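Local coordinates for protein glycerol-3-phosphate dehydrogenase [NAD(P)+] (Coxiella burnetii, PDB 3K96) that probably catalyses the NAD(P)H-dependent reduction of dihydroxyacetone phosphate to sn-glycerol 3-phosphate, the precursor of membrane phospholipids, at residues V215-A220 with L308-Q313; N234-L239 with T273-Q278; I240-T245 with Q346-R351; S252-K257 with Q319-E324; V331-I334 with D338-P341. One frame throughout, in Å; residues are numbered along the deposited sequence.

All five contacts lie in the helical C-terminal part of the chain, beyond the strands of the nucleotide-binding fold. Helix 233-253 serves three of them in succession, contacts 2, 3 and 4, and helix 307-320 is shared by contacts 1 and 4. Contacts 2 and 3 have centres about 12 Å apart, and both also touch the second subunit. Contacts 1 and 2 meet where Lys216 NZ reaches Thr273 OG1 at 3.0 Å, beside the predicted substrate site. Contact 5 closes a short turn late in the chain and is tied to contact 3 by the Arg333-Glu347 salt bridge. Thus packing near the predicted active site continues through shared helices to the dimer interface.

Contact 1 (V215-A220 with L308-Q313); sequences VKNILA and LYNTDQ
Asn217 and Ile218 meet Asn310 and Thr311 in a buried helix-helix contact, part polar and part apolar, inside the helical C-terminal region. The short helical segments approach to 8.3 Å at a signed crossing angle of -114°, with Ile218 and Thr311 closest in the backbone. The two asparagine amides are nearly coplanar, their planes only 6° apart. Asn217 ND2 gives a weak hydrogen bond to Asn310 OD1 at 3.4 Å, and a water bridges the same two residues: it accepts from the backbone N of Asn217 and donates to Asn310 OD1 at 2.8 Å. That backbone N lies at a kink, where it has no bond to the preceding turn, and the water supplies its partner. Asparagine suits position 217 because its amide both donates and accepts, OD1 taking a weak bond from Lys216 NZ, the predicted proton acceptor; Asn310 offers OD1 to both ND2 and the water. Beside the amide pair, chi1 of Ile218 (-60°) sets CG1 3.7 Å from Thr311 OG1, and the extended chi2 carries CD1 to 3.7 Å from Asn310 O. The threonine hydroxyl is bonded to Gly307 O in its own helix, so it can lie against a hydrocarbon branch. Helix 326-336 covers the Ile218-Thr311 side through Thr328 and Val331, while Asn217 touches Thr273 of helix 264-275 and Asn281 of helix 280-290.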
# COMPACT_ATOMS: atom_id res chain seq x y z
N VAL A 215 3.83 3.91 14.28
CA VAL A 215 4.55 4.62 13.22
C VAL A 215 3.67 5.03 12.02
O VAL A 215 3.97 5.99 11.34
CB VAL A 215 5.69 3.76 12.71
CG1 VAL A 215 6.43 4.46 11.55
CG2 VAL A 215 6.67 3.47 13.84
N LYS A 216 2.55 4.34 11.78
CA LYS A 216 1.77 4.61 10.58
C LYS A 216 1.27 6.04 10.41
O LYS A 216 1.22 6.53 9.29
CB LYS A 216 0.58 3.67 10.46
CG LYS A 216 -0.41 3.85 11.58
CD LYS A 216 -1.77 3.86 11.02
CE LYS A 216 -2.79 4.22 12.06
NZ LYS A 216 -3.98 4.76 11.34
N ASN A 217 0.88 6.71 11.50
CA ASN A 217 0.38 8.08 11.40
C ASN A 217 1.46 9.10 11.10
O ASN A 217 1.18 10.15 10.57
CB ASN A 217 -0.36 8.49 12.66
CG ASN A 217 -1.70 7.82 12.79
OD1 ASN A 217 -2.34 7.45 11.79
ND2 ASN A 217 -2.16 7.70 14.02
N ILE A 218 2.68 8.78 11.49
CA ILE A 218 3.83 9.60 11.19
C ILE A 218 4.03 9.53 9.66
O ILE A 218 4.26 10.55 8.99
CB ILE A 218 5.11 9.03 11.85
CG1 ILE A 218 4.97 8.96 13.40
CG2 ILE A 218 6.32 9.86 11.43
CD1 ILE A 218 6.12 8.19 14.10
N LEU A 219 3.92 8.33 9.11
CA LEU A 219 4.07 8.14 7.66
C LEU A 219 2.90 8.80 6.91
O LEU A 219 3.08 9.31 5.80
CB LEU A 219 4.23 6.67 7.31
CG LEU A 219 5.42 6.02 8.04
CD1 LEU A 219 5.58 4.53 7.71
CD2 LEU A 219 6.71 6.77 7.75
N ALA A 220 1.72 8.81 7.53
CA ALA A 220 0.56 9.46 6.94
C ALA A 220 0.81 10.96 6.82
O ALA A 220 0.42 11.58 5.84
CB ALA A 220 -0.69 9.19 7.80
N LEU A 308 1.38 14.13 15.51
CA LEU A 308 2.50 14.95 16.03
C LEU A 308 3.04 14.30 17.32
O LEU A 308 4.24 14.14 17.48
CB LEU A 308 2.09 16.41 16.30
CG LEU A 308 1.71 17.28 15.11
CD1 LEU A 308 0.37 16.84 14.57
CD2 LEU A 308 1.63 18.72 15.54
N TYR A 309 2.14 13.93 18.21
CA TYR A 309 2.52 13.23 19.44
C TYR A 309 3.24 11.93 19.09
O TYR A 309 4.30 11.65 19.65
CB TYR A 309 1.28 12.95 20.28
CG TYR A 309 1.55 12.40 21.64
CD1 TYR A 309 1.96 13.24 22.69
CD2 TYR A 309 1.33 11.07 21.92
CE1 TYR A 309 2.18 12.73 23.97
CE2 TYR A 309 1.54 10.55 23.20
CZ TYR A 309 1.97 11.37 24.21
OH TYR A 309 2.17 10.84 25.47
N ASN A 310 2.68 11.14 18.17
CA ASN A 310 3.35 9.91 17.76
C ASN A 310 4.77 10.20 17.27
O ASN A 310 5.69 9.46 17.59
CB ASN A 310 2.66 9.19 16.58
CG ASN A 310 1.27 8.64 16.89
OD1 ASN A 310 0.53 8.33 15.95
ND2 ASN A 310 0.91 8.49 18.17
N THR A 311 4.94 11.24 16.45
CA THR A 311 6.23 11.58 15.87
C THR A 311 7.22 11.86 16.99
O THR A 311 8.34 11.34 17.02
CB THR A 311 6.17 12.82 14.93
OG1 THR A 311 5.25 12.59 13.87
CG2 THR A 311 7.53 13.14 14.32
N ASP A 312 6.79 12.67 17.94
CA ASP A 312 7.67 13.04 19.06
C ASP A 312 8.07 11.84 19.90
O ASP A 312 9.23 11.72 20.27
CB ASP A 312 7.00 14.11 19.92
CG ASP A 312 6.85 15.42 19.19
OD1 ASP A 312 7.53 15.59 18.13
OD2 ASP A 312 6.05 16.28 19.65
N GLN A 313 7.12 10.94 20.17
CA GLN A 313 7.44 9.78 21.03
C GLN A 313 8.35 8.78 20.33
O GLN A 313 9.31 8.28 20.92
CB GLN A 313 6.17 9.06 21.51
CG GLN A 313 5.25 9.92 22.35
CD GLN A 313 5.89 10.40 23.63
OE1 GLN A 313 6.56 9.64 24.34
NE2 GLN A 313 5.70 11.66 23.94
O HOH W 1 1.02 6.06 14.32

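Contact 2 (N234-L239 with T273-Q278); sequences NARAAL and TCTDNQ
Van der Waals packing of Arg236 against Cys274 and Thr275 makes up the direct part of this contact. The methyl CG2 of Thr275 sits over the centre of one guanidinium face, 3.9 Å from Arg236 CZ, and the two side chains cross at about a right angle. Further back along the arginine, CD rests 3.6 Å from the carbonyl O of Cys274. With CG turned away from the backbone N (chi1 179°) the arginine runs outward from its helix, and a bend at chi3 then lays the flat group against the methyl. Threonine fits here because its two branches divide the work: CG2 packs on the arginine, while OG1 bonds back to Val271 O within its own helix.

The polar link runs through water. One water accepts from Arg236 NH1 at 2.7 Å, lying in the guanidinium plane at its edge, and donates to Thr275 O at 2.9 Å. The strongest partner of NH1 is Asp227, in a salt bridge that probably offsets the nearby charge of Arg282.

Beyond the helical turn, Asp276 OD2 accepts from the backbone N of Gln278 at 2.9 Å and shapes the chain as it leaves helix 264-275. Its other oxygen, OD1, bonds Ser233 of the second subunit, and Asn234 bonds Leu164 and Thr174 of that subunit. The Asp276 arrangement is an Asx turn, placed at the dimer interface just ahead of Ser279 in the predicted glycerol 3-phosphate site.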
# COMPACT_ATOMS: atom_id res chain seq x y z
N ASN A 234 3.29 8.43 -7.78
CA ASN A 234 4.52 7.64 -7.84
C ASN A 234 5.37 7.94 -6.61
O ASN A 234 5.88 7.02 -5.95
CB ASN A 234 5.36 7.95 -9.10
CG ASN A 234 4.71 7.45 -10.40
OD1 ASN A 234 3.78 6.62 -10.38
ND2 ASN A 234 5.22 7.94 -11.54
N ALA A 235 5.53 9.23 -6.31
CA ALA A 235 6.32 9.66 -5.15
C ALA A 235 5.67 9.15 -3.84
O ALA A 235 6.37 8.74 -2.91
CB ALA A 235 6.49 11.17 -5.13
N ARG A 236 4.36 9.16 -3.78
CA ARG A 236 3.68 8.68 -2.57
C ARG A 236 3.96 7.20 -2.38
O ARG A 236 4.25 6.79 -1.28
CB ARG A 236 2.18 8.94 -2.63
CG ARG A 236 1.43 8.44 -1.40
CD ARG A 236 0.01 8.87 -1.39
NE ARG A 236 -0.75 8.26 -2.46
CZ ARG A 236 -2.03 8.53 -2.72
NH1 ARG A 236 -2.69 9.40 -1.99
NH2 ARG A 236 -2.65 7.91 -3.71
N ALA A 237 3.92 6.41 -3.45
CA ALA A 237 4.17 4.97 -3.34
C ALA A 237 5.60 4.71 -2.90
O ALA A 237 5.85 3.83 -2.09
CB ALA A 237 3.87 4.26 -4.68
N ALA A 238 6.53 5.49 -3.43
CA ALA A 238 7.94 5.35 -3.05
C ALA A 238 8.11 5.67 -1.54
O ALA A 238 8.88 5.00 -0.85
CB ALA A 238 8.80 6.27 -3.90
N LEU A 239 7.43 6.69 -1.06
CA LEU A 239 7.49 7.05 0.37
C LEU A 239 6.81 5.99 1.25
O LEU A 239 7.27 5.72 2.36
CB LEU A 239 6.85 8.42 0.62
CG LEU A 239 7.63 9.62 0.02
CD1 LEU A 239 6.84 10.93 0.08
CD2 LEU A 239 8.95 9.77 0.72
N THR A 273 -4.16 4.41 5.64
CA THR A 273 -3.96 5.71 6.26
C THR A 273 -3.18 6.70 5.40
O THR A 273 -3.38 7.92 5.51
CB THR A 273 -3.28 5.58 7.62
OG1 THR A 273 -3.94 4.53 8.38
CG2 THR A 273 -3.35 6.91 8.39
N CYS A 274 -2.30 6.18 4.54
CA CYS A 274 -1.52 7.05 3.66
C CYS A 274 -2.26 7.47 2.38
O CYS A 274 -1.79 8.33 1.65
CB CYS A 274 -0.21 6.37 3.30
SG CYS A 274 0.93 6.27 4.69
N THR A 275 -3.41 6.87 2.09
CA THR A 275 -4.13 7.21 0.89
C THR A 275 -5.56 7.71 1.09
O THR A 275 -6.17 8.16 0.15
CB THR A 275 -4.20 5.99 -0.05
OG1 THR A 275 -4.90 4.93 0.59
CG2 THR A 275 -2.80 5.51 -0.43
N ASP A 276 -6.09 7.68 2.30
CA ASP A 276 -7.48 8.06 2.46
C ASP A 276 -7.78 9.52 2.85
O ASP A 276 -7.03 10.12 3.60
CB ASP A 276 -8.12 7.17 3.50
CG ASP A 276 -9.56 6.92 3.21
OD1 ASP A 276 -9.83 6.09 2.30
OD2 ASP A 276 -10.42 7.52 3.88
N ASN A 277 -8.89 10.06 2.34
CA ASN A 277 -9.34 11.41 2.72
C ASN A 277 -9.73 11.46 4.18
O ASN A 277 -9.62 12.49 4.81
CB ASN A 277 -10.58 11.85 1.91
CG ASN A 277 -11.23 13.18 2.46
OD1 ASN A 277 -12.36 13.18 2.94
ND2 ASN A 277 -10.48 14.27 2.40
N GLN A 278 -10.19 10.33 4.72
CA GLN A 278 -10.68 10.30 6.12
C GLN A 278 -9.59 10.38 7.18
O GLN A 278 -9.87 10.60 8.35
CB GLN A 278 -11.51 9.03 6.37
CG GLN A 278 -12.72 8.91 5.49
CD GLN A 278 -13.72 10.00 5.75
OE1 GLN A 278 -14.16 10.68 4.83
NE2 GLN A 278 -14.05 10.21 7.02
O HOH W 2 -5.41 9.55 -2.25

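Contact 3 (I240-T245 with Q346-R351); sequences ITRGLT and QELLER
Arg242 reaches from helix 233-253 to the end of helix 341-349, where its NH2 gives a weak, bent hydrogen bond to Leu348 O (3.0 Å, 130°). The carbonyl lies at the edge of the guanidinium, near its plane. Over one face comes Arg351, and the two arginines slide past each other in opposite directions with their flat groups inclined by 50°. Carbon carries much of this meeting: Arg242 CD lies 3.5 Å from Arg351 NH2, over the face of the second guanidinium. The NE atoms are 3.8 Å apart, a proximity of like charges that probably costs some energy, and Arg351 NE, buried here, has no polar partner in the model. Long aliphatic stems ending in flat groups let arginine serve in both positions.

Bends at chi3 in both side chains bring these groups together. Outside them, Pro326 and Leu327 of helix 326-336 touch Arg242, and Leu348 packs on Leu327. From the second subunit, Tyr201 makes a cation-pi interaction with Arg351, and Arg199 bonds its backbone O. Where the chain leaves the helix at the dimer interface, Glu350 is the centre of an inverse gamma turn, closed by the weak bond from Arg351 N to Leu349 O.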
# COMPACT_ATOMS: atom_id res chain seq x y z
N ILE A 240 5.72 5.40 0.78
CA ILE A 240 5.08 4.32 1.55
C ILE A 240 6.07 3.14 1.65
O ILE A 240 6.27 2.54 2.72
CB ILE A 240 3.74 3.88 0.91
CG1 ILE A 240 2.70 4.99 1.11
CG2 ILE A 240 3.25 2.58 1.52
CD1 ILE A 240 1.32 4.78 0.33
N THR A 241 6.74 2.83 0.54
CA THR A 241 7.70 1.76 0.52
C THR A 241 8.82 2.06 1.52
O THR A 241 9.21 1.19 2.30
CB THR A 241 8.26 1.55 -0.89
OG1 THR A 241 7.18 1.24 -1.79
CG2 THR A 241 9.27 0.44 -0.90
N ARG A 242 9.35 3.28 1.52
CA ARG A 242 10.41 3.63 2.47
C ARG A 242 9.89 3.62 3.89
O ARG A 242 10.60 3.26 4.82
CB ARG A 242 11.01 5.00 2.20
CG ARG A 242 11.84 5.07 0.94
CD ARG A 242 12.86 6.18 1.09
NE ARG A 242 13.77 5.88 2.20
CZ ARG A 242 14.70 6.72 2.65
NH1 ARG A 242 15.48 6.35 3.67
NH2 ARG A 242 14.86 7.93 2.10
N GLY A 243 8.65 4.03 4.06
CA GLY A 243 8.04 4.02 5.35
C GLY A 243 8.02 2.64 5.97
O GLY A 243 8.38 2.48 7.13
N LEU A 244 7.61 1.65 5.19
CA LEU A 244 7.54 0.28 5.68
C LEU A 244 8.94 -0.19 6.09
O LEU A 244 9.10 -0.91 7.08
CB LEU A 244 6.91 -0.66 4.64
CG LEU A 244 6.39 -1.97 5.24
CD1 LEU A 244 5.14 -1.66 6.10
CD2 LEU A 244 6.04 -3.03 4.21
N THR A 245 9.98 0.23 5.36
CA THR A 245 11.35 -0.14 5.73
C THR A 245 11.75 0.34 7.13
O THR A 245 12.33 -0.42 7.91
CB THR A 245 12.38 0.38 4.68
OG1 THR A 245 12.07 -0.21 3.40
CG2 THR A 245 13.81 0.02 5.07
N GLN A 346 12.12 16.44 -0.72
CA GLN A 346 13.12 16.24 -1.79
C GLN A 346 14.41 15.61 -1.23
O GLN A 346 15.12 14.92 -1.96
CB GLN A 346 13.37 17.52 -2.58
CG GLN A 346 12.18 17.89 -3.48
CD GLN A 346 12.44 19.10 -4.36
OE1 GLN A 346 11.61 19.46 -5.18
NE2 GLN A 346 13.60 19.72 -4.19
N GLU A 347 14.72 15.87 0.04
CA GLU A 347 15.87 15.20 0.67
C GLU A 347 15.53 13.72 0.86
O GLU A 347 16.38 12.87 0.68
CB GLU A 347 16.25 15.83 2.02
CG GLU A 347 16.91 17.21 1.90
CD GLU A 347 17.11 17.92 3.25
OE1 GLU A 347 16.84 17.32 4.32
OE2 GLU A 347 17.53 19.09 3.24
N LEU A 348 14.28 13.41 1.21
CA LEU A 348 13.88 12.00 1.39
C LEU A 348 13.87 11.22 0.08
O LEU A 348 14.34 10.07 0.04
CB LEU A 348 12.48 11.90 2.01
CG LEU A 348 12.36 12.26 3.48
CD1 LEU A 348 10.90 12.18 3.91
CD2 LEU A 348 13.24 11.33 4.30
N LEU A 349 13.32 11.82 -0.97
CA LEU A 349 13.23 11.15 -2.27
C LEU A 349 14.59 11.05 -2.98
O LEU A 349 14.86 10.04 -3.61
CB LEU A 349 12.20 11.83 -3.19
CG LEU A 349 10.73 11.67 -2.82
CD1 LEU A 349 9.82 12.57 -3.64
CD2 LEU A 349 10.28 10.22 -2.94
N GLU A 350 15.43 12.06 -2.85
CA GLU A 350 16.72 12.05 -3.52
C GLU A 350 17.78 11.34 -2.67
O GLU A 350 18.74 11.92 -2.19
CB GLU A 350 17.10 13.47 -3.91
CG GLU A 350 16.05 14.03 -4.88
CD GLU A 350 16.28 15.48 -5.26
OE1 GLU A 350 17.36 16.04 -4.95
OE2 GLU A 350 15.35 16.07 -5.87
N ARG A 351 17.55 10.03 -2.57
CA ARG A 351 18.31 9.06 -1.77
C ARG A 351 19.43 8.40 -2.58
O ARG A 351 19.37 8.33 -3.82
CB ARG A 351 17.31 7.97 -1.41
CG ARG A 351 17.69 6.93 -0.39
CD ARG A 351 16.85 5.69 -0.70
NE ARG A 351 15.49 6.04 -1.16
CZ ARG A 351 14.70 5.25 -1.89
NH1 ARG A 351 15.12 4.04 -2.27
NH2 ARG A 351 13.49 5.67 -2.27

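Contact 4 (S252-K257 with Q319-E324); sequences SVFGGK and QKHAIE
Val253 and Phe254 meet His321 and Ile323 where two helices end side by side, each in a Schellman motif. In residues 252-257 the C-prime residue is Gly255, whose N bonds to Ser252 O at 3.1 Å; Gly256 N reaches back to Val251 O. The phi of Gly255, 86°, suits glycine, since a CB would press on the preceding carbonyl O. In residues 319-324 Ala322 takes the same place with positive phi, its N bonding weakly to Gln319 O, and Ile323 N closes the motif on Ala318 O. Across the two helix ends Val253 and Ile323 are nearest, CA atoms 8.1 Å apart.

Phe254 and His321 form a T-shaped pair. The edge of the phenylalanine points at the face of the histidine, the planes are at 76° and the centroids are 5.2 Å apart. CZ makes the approach, 3.8 Å from His321 NE2 and toward the rim of that ring. Lys320 CG lies over the opposite histidine face, so hydrocarbon borders the imidazole on both sides. The apolar half centres on Ile323 CD1. With CG1 anti to the carbonyl carbon (chi1 -55°) and the chain then extended, CD1 meets Val253 CG1 at 3.9 Å, tip to tip, and the Phe254 ring edge near its plane, 4.1 Å from CE1. Branched aliphatic chains suit a place where methyl meets methyl and ring edge. Phe254 rests further on Ile207 and Leu211 of helix 206-228 and on Leu317 of helix 307-320, while Ile323 packs on Arg249 and Leu250 of helix 233-253.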
# COMPACT_ATOMS: atom_id res chain seq x y z
N SER A 252 11.93 -4.79 14.13
CA SER A 252 13.01 -5.76 14.25
C SER A 252 13.83 -5.60 15.49
O SER A 252 14.13 -6.58 16.17
CB SER A 252 13.93 -5.71 13.03
OG SER A 252 14.85 -6.79 13.11
N VAL A 253 14.18 -4.36 15.81
CA VAL A 253 14.96 -4.03 16.99
C VAL A 253 14.26 -4.40 18.31
O VAL A 253 14.93 -4.67 19.33
CB VAL A 253 15.33 -2.54 17.01
CG1 VAL A 253 15.85 -2.14 18.38
CG2 VAL A 253 16.34 -2.23 15.91
N PHE A 254 12.93 -4.39 18.33
CA PHE A 254 12.21 -4.79 19.55
C PHE A 254 11.74 -6.26 19.54
O PHE A 254 11.00 -6.69 20.42
CB PHE A 254 11.07 -3.84 19.85
CG PHE A 254 11.52 -2.55 20.45
CD1 PHE A 254 12.05 -1.56 19.66
CD2 PHE A 254 11.43 -2.35 21.83
CE1 PHE A 254 12.50 -0.39 20.22
CE2 PHE A 254 11.87 -1.17 22.39
CZ PHE A 254 12.40 -0.18 21.58
N GLY A 255 12.16 -7.04 18.55
CA GLY A 255 11.79 -8.45 18.49
C GLY A 255 10.45 -8.80 17.83
O GLY A 255 9.98 -9.94 17.95
N GLY A 256 9.83 -7.85 17.14
CA GLY A 256 8.59 -8.12 16.41
C GLY A 256 8.88 -8.96 15.19
O GLY A 256 10.04 -9.28 14.94
N LYS A 257 7.86 -9.31 14.41
CA LYS A 257 8.03 -10.19 13.24
C LYS A 257 7.75 -9.50 11.90
O LYS A 257 6.87 -8.65 11.83
CB LYS A 257 7.03 -11.34 13.33
CG LYS A 257 6.90 -11.99 14.69
CD LYS A 257 8.12 -12.78 15.12
CE LYS A 257 7.81 -13.53 16.42
NZ LYS A 257 8.92 -14.39 16.84
N GLN A 319 15.98 7.67 18.88
CA GLN A 319 17.25 8.20 19.32
C GLN A 319 17.80 7.49 20.55
O GLN A 319 19.00 7.32 20.64
CB GLN A 319 17.17 9.68 19.55
CG GLN A 319 17.15 10.43 18.25
CD GLN A 319 17.58 11.86 18.42
OE1 GLN A 319 17.31 12.49 19.45
NE2 GLN A 319 18.27 12.38 17.42
N LYS A 320 16.94 7.06 21.47
CA LYS A 320 17.43 6.37 22.65
C LYS A 320 18.16 5.10 22.26
O LYS A 320 19.20 4.78 22.82
CB LYS A 320 16.30 6.00 23.60
CG LYS A 320 16.80 5.38 24.91
CD LYS A 320 15.66 4.78 25.74
CE LYS A 320 14.63 5.82 26.14
NZ LYS A 320 13.48 5.20 26.87
N HIS A 321 17.62 4.39 21.28
CA HIS A 321 18.18 3.13 20.85
C HIS A 321 18.98 3.20 19.54
O HIS A 321 19.26 2.18 18.91
CB HIS A 321 17.04 2.12 20.71
CG HIS A 321 16.28 1.91 21.99
ND1 HIS A 321 16.70 1.02 22.96
CD2 HIS A 321 15.13 2.45 22.45
CE1 HIS A 321 15.84 1.03 23.96
NE2 HIS A 321 14.87 1.88 23.67
N ALA A 322 19.37 4.40 19.13
CA ALA A 322 20.12 4.58 17.87
C ALA A 322 19.47 3.84 16.68
O ALA A 322 20.12 3.05 15.99
CB ALA A 322 21.59 4.15 18.05
N ILE A 323 18.20 4.11 16.44
CA ILE A 323 17.50 3.49 15.34
C ILE A 323 17.30 4.51 14.25
O ILE A 323 16.77 5.58 14.48
CB ILE A 323 16.11 2.99 15.77
CG1 ILE A 323 16.24 2.05 16.97
CG2 ILE A 323 15.44 2.28 14.62
CD1 ILE A 323 14.90 1.54 17.47
N GLU A 324 17.74 4.16 13.05
CA GLU A 324 17.60 5.05 11.92
C GLU A 324 16.19 5.00 11.34
O GLU A 324 15.74 3.96 10.88
CB GLU A 324 18.58 4.68 10.81
CG GLU A 324 18.50 5.71 9.68
CD GLU A 324 19.28 5.33 8.44
OE1 GLU A 324 19.79 4.19 8.37
OE2 GLU A 324 19.36 6.18 7.52

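Contact 5 (V331-I334 with D338-P341); sequences VHRI and DLDP
Arg333 and Leu339 are joined by a backbone hydrogen bond: Leu339 N donates to Arg333 O at 3.3 Å, weak for its length although nearly straight at 166°. A water adds a second polar link, lying between the carbonyl oxygens, 2.7 Å from Ile334 O and 2.6 Å from Leu339 O. Asp338 has positive phi (59°), which helps the chain turn back toward the helix.

Side-chain packing surrounds Leu339. Its CG stands opposite the backbone N (chi1 -176°), which sends the fork against Arg333: Leu339 CD2 lies 3.8 Å from Arg333 CB and over one guanidinium face, toward the rim. Leucine suits the place because CD2 covers both stem and flat group while CD1 lies near NH2. Ile334 CG1 meets Leu339 CB at 4.2 Å and, in van der Waals contact, Leu339 O at 3.8 Å; Ile334 CD1 approaches Pro341 CA at 4.4 Å.

Charged ends have partners outside. In this conformer Arg333 NH1 bonds Gln330 OE1 and makes a salt bridge to Glu347, consistent with the guanidinium lying over the leucine. Asp340 is the N-cap of the next helix, its OD2 accepting from Gln343 N, and Pro341, with no N-H to satisfy, suits the first turn. The contact thus joins helix 326-336 to helix 341-349 at the surface, with Ile225 of helix 206-228 touching Ile334 and Pro341, and Ala344 of helix 341-349 against Ile334 and Leu339.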
# COMPACT_ATOMS: atom_id res chain seq x y z
N VAL A 331 9.99 14.38 9.49
CA VAL A 331 8.72 14.94 9.98
C VAL A 331 8.99 15.73 11.27
O VAL A 331 8.51 16.86 11.43
CB VAL A 331 7.62 13.87 10.18
CG1 VAL A 331 6.39 14.49 10.86
CG2 VAL A 331 7.24 13.25 8.85
N HIS A 332 9.79 15.16 12.16
CA HIS A 332 10.14 15.86 13.40
C HIS A 332 10.80 17.22 13.11
O HIS A 332 10.51 18.20 13.79
CB HIS A 332 11.07 14.98 14.27
CG HIS A 332 11.18 15.45 15.69
ND1 HIS A 332 12.17 16.31 16.11
CD2 HIS A 332 10.40 15.20 16.77
CE1 HIS A 332 12.00 16.55 17.41
NE2 HIS A 332 10.92 15.91 17.82
N ARG A 333 11.70 17.25 12.11
CA ARG A 333 12.38 18.49 11.73
C ARG A 333 11.39 19.51 11.18
O ARG A 333 11.49 20.70 11.45
CB ARG A 333 13.47 18.21 10.67
CG ARG A 333 14.60 17.28 11.08
CD ARG A 333 15.58 17.04 9.90
NE ARG A 333 16.33 18.25 9.57
CZ ARG A 333 16.99 18.48 8.43
NH1 ARG A 333 16.98 17.60 7.42
NH2 ARG A 333 17.61 19.62 8.30
N ILE A 334 10.42 19.03 10.41
CA ILE A 334 9.41 19.90 9.84
C ILE A 334 8.61 20.55 10.96
O ILE A 334 8.30 21.74 10.92
CB ILE A 334 8.51 19.11 8.87
CG1 ILE A 334 9.30 18.79 7.60
CG2 ILE A 334 7.27 19.91 8.50
CD1 ILE A 334 8.59 17.86 6.65
N ASP A 338 11.58 24.03 11.90
CA ASP A 338 11.14 24.92 10.83
C ASP A 338 11.61 24.47 9.43
O ASP A 338 11.70 25.29 8.53
CB ASP A 338 11.64 26.34 11.12
CG ASP A 338 10.90 27.40 10.34
OD1 ASP A 338 9.67 27.28 10.17
OD2 ASP A 338 11.57 28.39 9.93
N LEU A 339 11.89 23.18 9.25
CA LEU A 339 12.32 22.67 7.96
C LEU A 339 11.24 22.85 6.89
O LEU A 339 10.08 22.47 7.08
CB LEU A 339 12.67 21.19 8.05
CG LEU A 339 13.22 20.53 6.79
CD1 LEU A 339 14.51 21.22 6.33
CD2 LEU A 339 13.46 19.02 7.00
N ASP A 340 11.62 23.48 5.78
CA ASP A 340 10.73 23.70 4.64
C ASP A 340 10.27 22.35 4.09
O ASP A 340 11.09 21.48 3.81
CB ASP A 340 11.47 24.42 3.52
CG ASP A 340 10.65 24.50 2.28
OD1 ASP A 340 9.52 25.04 2.36
OD2 ASP A 340 11.12 24.03 1.22
N PRO A 341 8.95 22.17 3.95
CA PRO A 341 8.38 20.90 3.47
C PRO A 341 8.90 20.42 2.12
O PRO A 341 9.24 19.24 1.99
CB PRO A 341 6.88 21.21 3.39
CG PRO A 341 6.68 22.17 4.50
CD PRO A 341 7.90 23.04 4.50
O HOH W 3 8.32 23.32 8.74